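Local coordinates for protein predicted HD superfamily hydrolase (uncultured Thermotogales bacterium, PDB 2PQ7) that binds two iron(III) ions in an all-helical HD domain and is probably a metal-dependent hydrolase, its substrate not being established, at residues 192-195 with 196-200; 127-130 with 131-135; 90-94 with 95-99. All coordinates share one frame; numbering follows the deposited sequence.

Contact 1. Residues 192-195 with 196-200; sequences TETA and RKMAE
The first turns of the long C-terminal helix 193-217 start from a threonine N-cap, and the side chains of Glu193 and Thr194 reach forward along this turn to Arg196, Lys197 and Met198. Thr192 OG1 caps Ala195 N at 3.1 Å; the carbonyl O of Thr192 accepts the first i to i+4 bond, from Arg196 N at 2.9 Å. The same pattern then runs on through Lys197 N, Met198 N and Ala199 N. Glu193 sends CG anti to its backbone N (chi1 -180°) and then bends at chi2, which brings the carboxylate between the two basic chains. On one flank OE1 meets NH1 of Arg196 at the guanidinium edge, a weak, bent salt bridge of 3.4 Å with the two planes 40° apart. On the other flank Lys197, folded at chi3 and chi4, crosses Glu193 at about a right angle; its NZ stays 4.0 Å from Glu193 OE2. That ammonium instead donates to a water at 2.7 Å, and the water in turn donates to Thr194 OG1, whose stronger partner is Glu52 on helix 35-52. In one of the two conformers of the selenomethionine Met198, the methyl CG2 of Thr194 lies alongside the selenium, 3.9 Å from SE. With Glu193 attracted loosely to both cations and held tightly by neither, the exposed side of this turn probably depends on diffuse electrostatics, whereas its start is fixed by directed bonds: the threonine cap, and the tie from Thr194 to Glu52.

Contact 2. Residues 127-130 with 131-135; sequences ILQD and ADRLD. With FE (Fe (III) ion), chain C.
Gln129 lies alongside Arg133, one turn further on and pointing the same way: its CG rests 3.7 Å from Arg133 CD, so the aliphatic parts touch while the amide and guanidinium planes stand 75° apart. The amide end is fixed by other partners, OE1 accepting from Trp191 NE1 and NE2 donating to the carbonyl of His112. Arg133 bends at chi3 (61°), and its NH1 gives a hydrogen to a water 2.9 Å away, though the guanidinium's stronger polar partner is Thr189; that water donates onward to Asp130 OD1 at 2.7 Å. The carboxylate and guanidinium are thus linked through solvent, the direct gap from Asp130 OD1 to Arg133 NH1 being 4.9 Å. Asp130 is buried, and backbone N-H groups of Trp191 and Thr192 also bind its oxygens, which would probably favour the charged form. Helix 123-133 carries these side chains and supplies the final aspartate of the H...HD...D signature. With CG anti to its backbone N (chi1 -171°), Asp132 turns its carboxylate to the metal: OD1 binds an iron(III) ion at 2.1 Å, with His37, His66 and Asp67 completing the protein ligands. Its second oxygen, OD2, takes a hydrogen at 2.7 Å from a water that is itself an iron ligand. Nearer the backbone, Asp132 CB packs against Leu128 O, the carbonyl that accepts the hydrogen bond of Asp132 N at 2.9 Å.

Contact 3. Residues 90-94 with 95-99; sequences GLLPT and MGFDI
Selenomethionine Met95 runs back along the turn after helix 80-91 toward Leu91, in a Schellman motif that leads on to helix 99-111 of the HD domain, with Gly96 as the C' residue. Its CB sits 3.6 Å from Leu92 O, and CG passes Thr94 OG1. The chain is extended beyond CG, which carries SE to 4.1 Å from Leu91 CG and the terminal CE to 4.0 Å from Leu91 CD1, with the two side chains crossing at a slant. Ile17 and Ile20 of helix 14-25 also pack on Met95, so this end of the turn is joined to the N-terminal part of the fold. Leu92 O takes Met95 N from well above its carbonyl plane at 3.0 Å, and the 6→1 bond of the motif, from Phe97 N to the same oxygen, is weak. In the 5→2 bond Pro93 O receives Gly96 N at 3.2 Å, likewise from above the plane, and Gly96, with its positive phi of 82°, lets the chain reverse there. Thr94 turns its hydroxyl back, chi1 77°, to donate to Leu91 O. Phe97 comes round so that Leu92 O lies at the edge of its ring, in the ring plane, while Leu92 CD2 packs 3.9 Å from the ring carbon CD2 of Phe97. The Phe97 ring stacks with that of Phe101, and Asp98 caps the next helix through Phe101 N. Across the mouth of the turn, one water donates to two carbonyls, Pro93 O at 2.9 Å and Phe97 O at 2.8 Å.

Contacts 1 and 2 touch directly, their centres 10 Å apart. Asp130 OD2 of contact 2 accepts the N-H of Thr192 at 2.8 Å, and Ala195 CB packs 3.2 Å from the same oxygen, while Leu134 CD2 packs 3.6 Å from Ala199 N. Helix 123-133 thus carries both Asp132, an iron ligand, and Asp130; the Ala195 side chain is about 10 Å from that of Asp132. Contact 3 stands apart, its centre about 24 Å from that of contact 2 and about 31 Å from that of contact 1; contacts 1 and 3 lie on opposite sides of the chain's centre. The side chain of Leu92 is about 11 Å from that of the iron ligand His66.

Contact 1. Residues 192-195 with 196-200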
loop_
_atom_site.group_PDB
_atom_site.type_symbol
_atom_site.label_atom_id
_atom_site.label_comp_id
_atom_site.label_asym_id
_atom_site.label_seq_id
_atom_site.Cartn_x
_atom_site.Cartn_y
_atom_site.Cartn_z
ATOM N N THR A 192 -18.769 0.050 -19.008
ATOM C CA THR A 192 -18.747 1.434 -19.394
ATOM C C THR A 192 -17.355 1.960 -19.708
ATOM O O THR A 192 -16.367 1.542 -19.124
ATOM C CB THR A 192 -19.361 2.357 -18.322
ATOM O OG1 THR A 192 -18.581 2.321 -17.118
ATOM C CG2 THR A 192 -20.770 1.951 -17.998
ATOM N N GLU A 193 -17.253 2.917 -20.618
ATOM C CA GLU A 193 -15.968 3.514 -20.908
ATOM C C GLU A 193 -15.365 4.222 -19.694
ATOM O O GLU A 193 -14.152 4.190 -19.482
ATOM C CB GLU A 193 -16.128 4.497 -22.090
ATOM C CG GLU A 193 -14.838 5.192 -22.493
ATOM C CD GLU A 193 -13.762 4.214 -22.985
ATOM O OE1 GLU A 193 -14.050 3.027 -23.316
ATOM O OE2 GLU A 193 -12.591 4.657 -23.039
ATOM N N THR A 194 -16.183 4.891 -18.912
ATOM C CA THR A 194 -15.698 5.558 -17.726
ATOM C C THR A 194 -15.100 4.531 -16.754
ATOM O O THR A 194 -13.994 4.773 -16.226
ATOM C CB THR A 194 -16.802 6.377 -17.035
ATOM O OG1 THR A 194 -17.350 7.325 -17.966
ATOM C CG2 THR A 194 -16.334 7.053 -15.766
ATOM N N ALA A 195 -15.770 3.402 -16.515
ATOM C CA ALA A 195 -15.208 2.404 -15.629
ATOM C C ALA A 195 -13.937 1.831 -16.215
ATOM O O ALA A 195 -13.005 1.570 -15.464
ATOM C CB ALA A 195 -16.198 1.281 -15.327
ATOM N N ARG A 196 -13.890 1.609 -17.532
ATOM C CA ARG A 196 -12.679 1.076 -18.174
ATOM C C ARG A 196 -11.496 1.986 -17.963
ATOM O O ARG A 196 -10.394 1.507 -17.634
ATOM C CB ARG A 196 -12.880 0.869 -19.669
ATOM C CG ARG A 196 -13.780 -0.251 -20.024
ATOM C CD ARG A 196 -13.562 -0.599 -21.485
ATOM N NE ARG A 196 -14.622 -1.428 -22.007
ATOM C CZ ARG A 196 -15.734 -0.970 -22.577
ATOM N NH1 ARG A 196 -15.969 0.339 -22.715
ATOM N NH2 ARG A 196 -16.630 -1.843 -23.023
ATOM N N LYS A 197 -11.703 3.288 -18.076
ATOM C CA LYS A 197 -10.639 4.259 -17.847
ATOM C C LYS A 197 -10.208 4.260 -16.385
ATOM O O LYS A 197 -9.030 4.348 -16.088
ATOM C CB LYS A 197 -11.043 5.652 -18.276
ATOM C CG LYS A 197 -11.148 5.779 -19.804
ATOM C CD LYS A 197 -11.126 7.225 -20.270
ATOM C CE LYS A 197 -12.332 8.030 -19.814
ATOM N NZ LYS A 197 -13.597 7.593 -20.473
HETATM N N MSE A 198 -11.171 4.193 -15.470
HETATM C CA MSE A 198 -10.866 4.138 -14.041
HETATM C C MSE A 198 -10.113 2.865 -13.693
HETATM O O MSE A 198 -9.203 2.899 -12.846
HETATM C CB MSE A 198 -12.154 4.243 -13.218
HETATM C CG MSE A 198 -12.790 5.623 -13.280
HETATM SE SE MSE A 198 -14.617 5.677 -12.563
HETATM C CE MSE A 198 -14.354 5.824 -10.657
ATOM N N ALA A 199 -10.492 1.747 -14.315
ATOM C CA ALA A 199 -9.856 0.468 -14.101
ATOM C C ALA A 199 -8.417 0.513 -14.627
ATOM O O ALA A 199 -7.495 0.045 -13.953
ATOM C CB ALA A 199 -10.611 -0.630 -14.782
ATOM N N GLU A 200 -8.228 1.097 -15.811
ATOM C CA GLU A 200 -6.889 1.224 -16.378
ATOM C C GLU A 200 -5.979 2.044 -15.466
ATOM O O GLU A 200 -4.827 1.690 -15.220
ATOM C CB GLU A 200 -6.971 1.890 -17.753
ATOM C CG GLU A 200 -5.634 2.061 -18.448
HETATM O O HOH W 1 -15.478 8.930 -19.111
#

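Contact 2. Residues 127-130 with 131-135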
loop_
_atom_site.group_PDB
_atom_site.type_symbol
_atom_site.label_atom_id
_atom_site.label_comp_id
_atom_site.label_asym_id
_atom_site.label_seq_id
_atom_site.Cartn_x
_atom_site.Cartn_y
_atom_site.Cartn_z
ATOM N N ILE A 127 -23.649 -0.273 -14.789
ATOM C CA ILE A 127 -22.941 0.686 -13.953
ATOM C C ILE A 127 -22.680 0.096 -12.581
ATOM O O ILE A 127 -21.550 0.195 -12.062
ATOM C CB ILE A 127 -23.723 1.993 -13.826
ATOM C CG1 ILE A 127 -23.728 2.692 -15.194
ATOM C CG2 ILE A 127 -23.141 2.883 -12.728
ATOM C CD1 ILE A 127 -24.602 3.884 -15.264
ATOM N N LEU A 128 -23.661 -0.584 -12.013
ATOM C CA LEU A 128 -23.524 -1.172 -10.682
ATOM C C LEU A 128 -22.430 -2.202 -10.678
ATOM O O LEU A 128 -21.588 -2.213 -9.788
ATOM C CB LEU A 128 -24.833 -1.811 -10.206
ATOM C CG LEU A 128 -24.731 -2.565 -8.881
ATOM C CD1 LEU A 128 -24.251 -1.647 -7.730
ATOM C CD2 LEU A 128 -26.048 -3.201 -8.537
ATOM N N GLN A 129 -22.471 -3.117 -11.659
ATOM C CA GLN A 129 -21.452 -4.134 -11.738
ATOM C C GLN A 129 -20.071 -3.541 -11.920
ATOM O O GLN A 129 -19.138 -3.948 -11.217
ATOM C CB GLN A 129 -21.778 -5.146 -12.811
ATOM C CG GLN A 129 -20.880 -6.312 -12.739
ATOM C CD GLN A 129 -21.418 -7.486 -13.559
ATOM O OE1 GLN A 129 -21.400 -7.468 -14.784
ATOM N NE2 GLN A 129 -21.894 -8.514 -12.879
ATOM N N ASP A 130 -19.919 -2.518 -12.756
ATOM C CA ASP A 130 -18.654 -1.875 -12.898
ATOM C C ASP A 130 -18.184 -1.269 -11.580
ATOM O O ASP A 130 -17.011 -1.396 -11.207
ATOM C CB ASP A 130 -18.708 -0.744 -13.927
ATOM C CG ASP A 130 -18.730 -1.217 -15.368
ATOM O OD1 ASP A 130 -18.576 -2.454 -15.650
ATOM O OD2 ASP A 130 -18.855 -0.316 -16.244
ATOM N N ALA A 131 -19.061 -0.537 -10.931
ATOM C CA ALA A 131 -18.772 0.153 -9.681
ATOM C C ALA A 131 -18.327 -0.819 -8.576
ATOM O O ALA A 131 -17.403 -0.527 -7.772
ATOM C CB ALA A 131 -19.995 0.921 -9.240
ATOM N N ASP A 132 -18.981 -1.970 -8.544
ATOM C CA ASP A 132 -18.699 -3.027 -7.565
ATOM C C ASP A 132 -17.322 -3.606 -7.866
ATOM O O ASP A 132 -16.444 -3.675 -6.976
ATOM C CB ASP A 132 -19.765 -4.102 -7.688
ATOM C CG ASP A 132 -19.712 -5.150 -6.581
ATOM O OD1 ASP A 132 -19.501 -4.763 -5.398
ATOM O OD2 ASP A 132 -19.921 -6.338 -6.911
ATOM N N ARG A 133 -17.099 -3.963 -9.132
ATOM C CA ARG A 133 -15.847 -4.645 -9.472
ATOM C C ARG A 133 -14.654 -3.731 -9.401
ATOM O O ARG A 133 -13.541 -4.196 -9.082
ATOM C CB ARG A 133 -15.934 -5.347 -10.826
ATOM C CG ARG A 133 -16.979 -6.421 -10.868
ATOM C CD ARG A 133 -17.241 -7.004 -12.225
ATOM N NE ARG A 133 -16.018 -7.628 -12.736
ATOM C CZ ARG A 133 -15.192 -7.123 -13.662
ATOM N NH1 ARG A 133 -15.439 -5.989 -14.323
ATOM N NH2 ARG A 133 -14.105 -7.817 -13.972
ATOM N N LEU A 134 -14.843 -2.418 -9.582
ATOM C CA LEU A 134 -13.712 -1.489 -9.484
ATOM C C LEU A 134 -13.109 -1.518 -8.068
ATOM O O LEU A 134 -11.956 -1.142 -7.886
ATOM C CB LEU A 134 -14.140 -0.041 -9.746
ATOM C CG LEU A 134 -14.192 0.432 -11.191
ATOM C CD1 LEU A 134 -14.872 1.824 -11.300
ATOM C CD2 LEU A 134 -12.718 0.479 -11.752
ATOM N N ASP A 135 -13.889 -1.933 -7.078
ATOM C CA ASP A 135 -13.408 -1.939 -5.691
ATOM C C ASP A 135 -12.326 -2.984 -5.418
ATOM O O ASP A 135 -11.699 -2.931 -4.366
ATOM C CB ASP A 135 -14.571 -2.088 -4.706
ATOM C CG ASP A 135 -14.192 -1.621 -3.306
ATOM O OD1 ASP A 135 -13.653 -0.499 -3.176
ATOM O OD2 ASP A 135 -14.464 -2.383 -2.365
HETATM FE FE FE C . -20.459 -5.424 -3.617
HETATM O O HOH W 2 -18.082 -4.942 -14.845
HETATM O O HOH W 3 -21.311 -6.981 -4.689
#

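Contact 3. Residues 90-94 with 95-99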
loop_
_atom_site.group_PDB
_atom_site.type_symbol
_atom_site.label_atom_id
_atom_site.label_comp_id
_atom_site.label_asym_id
_atom_site.label_seq_id
_atom_site.Cartn_x
_atom_site.Cartn_y
_atom_site.Cartn_z
ATOM N N GLY A 90 -39.508 -4.141 -2.116
ATOM C CA GLY A 90 -40.404 -3.841 -1.040
ATOM C C GLY A 90 -40.208 -2.458 -0.458
ATOM O O GLY A 90 -41.151 -1.748 -0.216
ATOM N N LEU A 91 -38.954 -2.069 -0.276
ATOM C CA LEU A 91 -38.632 -0.798 0.382
ATOM C C LEU A 91 -38.958 0.408 -0.496
ATOM O O LEU A 91 -39.598 1.350 -0.055
ATOM C CB LEU A 91 -37.143 -0.735 0.729
ATOM C CG LEU A 91 -36.639 0.643 1.220
ATOM C CD1 LEU A 91 -37.206 0.856 2.617
ATOM C CD2 LEU A 91 -35.152 0.676 1.256
ATOM N N LEU A 92 -38.478 0.425 -1.719
ATOM C CA LEU A 92 -38.518 1.575 -2.572
ATOM C C LEU A 92 -39.905 2.156 -2.900
ATOM O O LEU A 92 -40.070 3.391 -2.933
ATOM C CB LEU A 92 -37.663 1.397 -3.825
ATOM C CG LEU A 92 -36.149 1.279 -3.523
ATOM C CD1 LEU A 92 -35.376 1.006 -4.814
ATOM C CD2 LEU A 92 -35.586 2.536 -2.736
ATOM N N PRO A 93 -40.919 1.310 -3.132
ATOM C CA PRO A 93 -42.276 1.892 -3.345
ATOM C C PRO A 93 -42.789 2.716 -2.156
ATOM O O PRO A 93 -43.533 3.669 -2.368
ATOM C CB PRO A 93 -43.158 0.659 -3.570
ATOM C CG PRO A 93 -42.188 -0.371 -4.137
ATOM C CD PRO A 93 -40.919 -0.155 -3.363
ATOM N N THR A 94 -42.374 2.342 -0.950
ATOM C CA THR A 94 -42.781 3.085 0.260
ATOM C C THR A 94 -42.160 4.458 0.360
ATOM O O THR A 94 -42.571 5.270 1.201
ATOM C CB THR A 94 -42.466 2.324 1.588
ATOM O OG1 THR A 94 -41.074 2.416 1.888
ATOM C CG2 THR A 94 -42.926 0.862 1.552
HETATM N N MSE A 95 -41.150 4.731 -0.457
HETATM C CA MSE A 95 -40.457 6.004 -0.525
HETATM C C MSE A 95 -40.875 6.822 -1.757
HETATM O O MSE A 95 -40.226 7.802 -2.121
HETATM C CB MSE A 95 -38.934 5.737 -0.493
HETATM C CG MSE A 95 -38.419 5.139 0.832
HETATM SE SE MSE A 95 -36.591 4.742 0.757
HETATM C CE MSE A 95 -36.309 4.765 2.664
ATOM N N GLY A 96 -41.955 6.400 -2.406
ATOM C CA GLY A 96 -42.499 7.086 -3.542
ATOM C C GLY A 96 -41.860 6.829 -4.905
ATOM O O GLY A 96 -42.206 7.472 -5.876
ATOM N N PHE A 97 -40.912 5.891 -4.999
ATOM C CA PHE A 97 -40.332 5.615 -6.317
ATOM C C PHE A 97 -41.326 4.820 -7.170
ATOM O O PHE A 97 -42.012 3.940 -6.631
ATOM C CB PHE A 97 -39.007 4.839 -6.125
ATOM C CG PHE A 97 -37.908 5.691 -5.476
ATOM C CD1 PHE A 97 -37.217 6.629 -6.233
ATOM C CD2 PHE A 97 -37.608 5.551 -4.144
ATOM C CE1 PHE A 97 -36.229 7.405 -5.661
ATOM C CE2 PHE A 97 -36.602 6.337 -3.545
ATOM C CZ PHE A 97 -35.933 7.238 -4.316
ATOM N N ASP A 98 -41.355 5.118 -8.462
ATOM C CA ASP A 98 -42.340 4.536 -9.338
ATOM C C ASP A 98 -41.976 3.112 -9.778
ATOM O O ASP A 98 -40.846 2.666 -9.561
ATOM C CB ASP A 98 -42.731 5.467 -10.496
ATOM C CG ASP A 98 -41.691 5.603 -11.590
ATOM O OD1 ASP A 98 -40.753 4.786 -11.753
ATOM O OD2 ASP A 98 -41.886 6.549 -12.386
ATOM N N ILE A 99 -42.942 2.433 -10.365
ATOM C CA ILE A 99 -42.788 1.028 -10.729
ATOM C C ILE A 99 -41.568 0.760 -11.599
ATOM O O ILE A 99 -40.817 -0.196 -11.344
ATOM C CB ILE A 99 -44.075 0.494 -11.426
ATOM C CG1 ILE A 99 -45.204 0.342 -10.411
ATOM C CG2 ILE A 99 -43.839 -0.867 -12.054
ATOM C CD1 ILE A 99 -46.545 0.001 -11.035
HETATM O O HOH W 4 -44.247 4.415 -5.034
#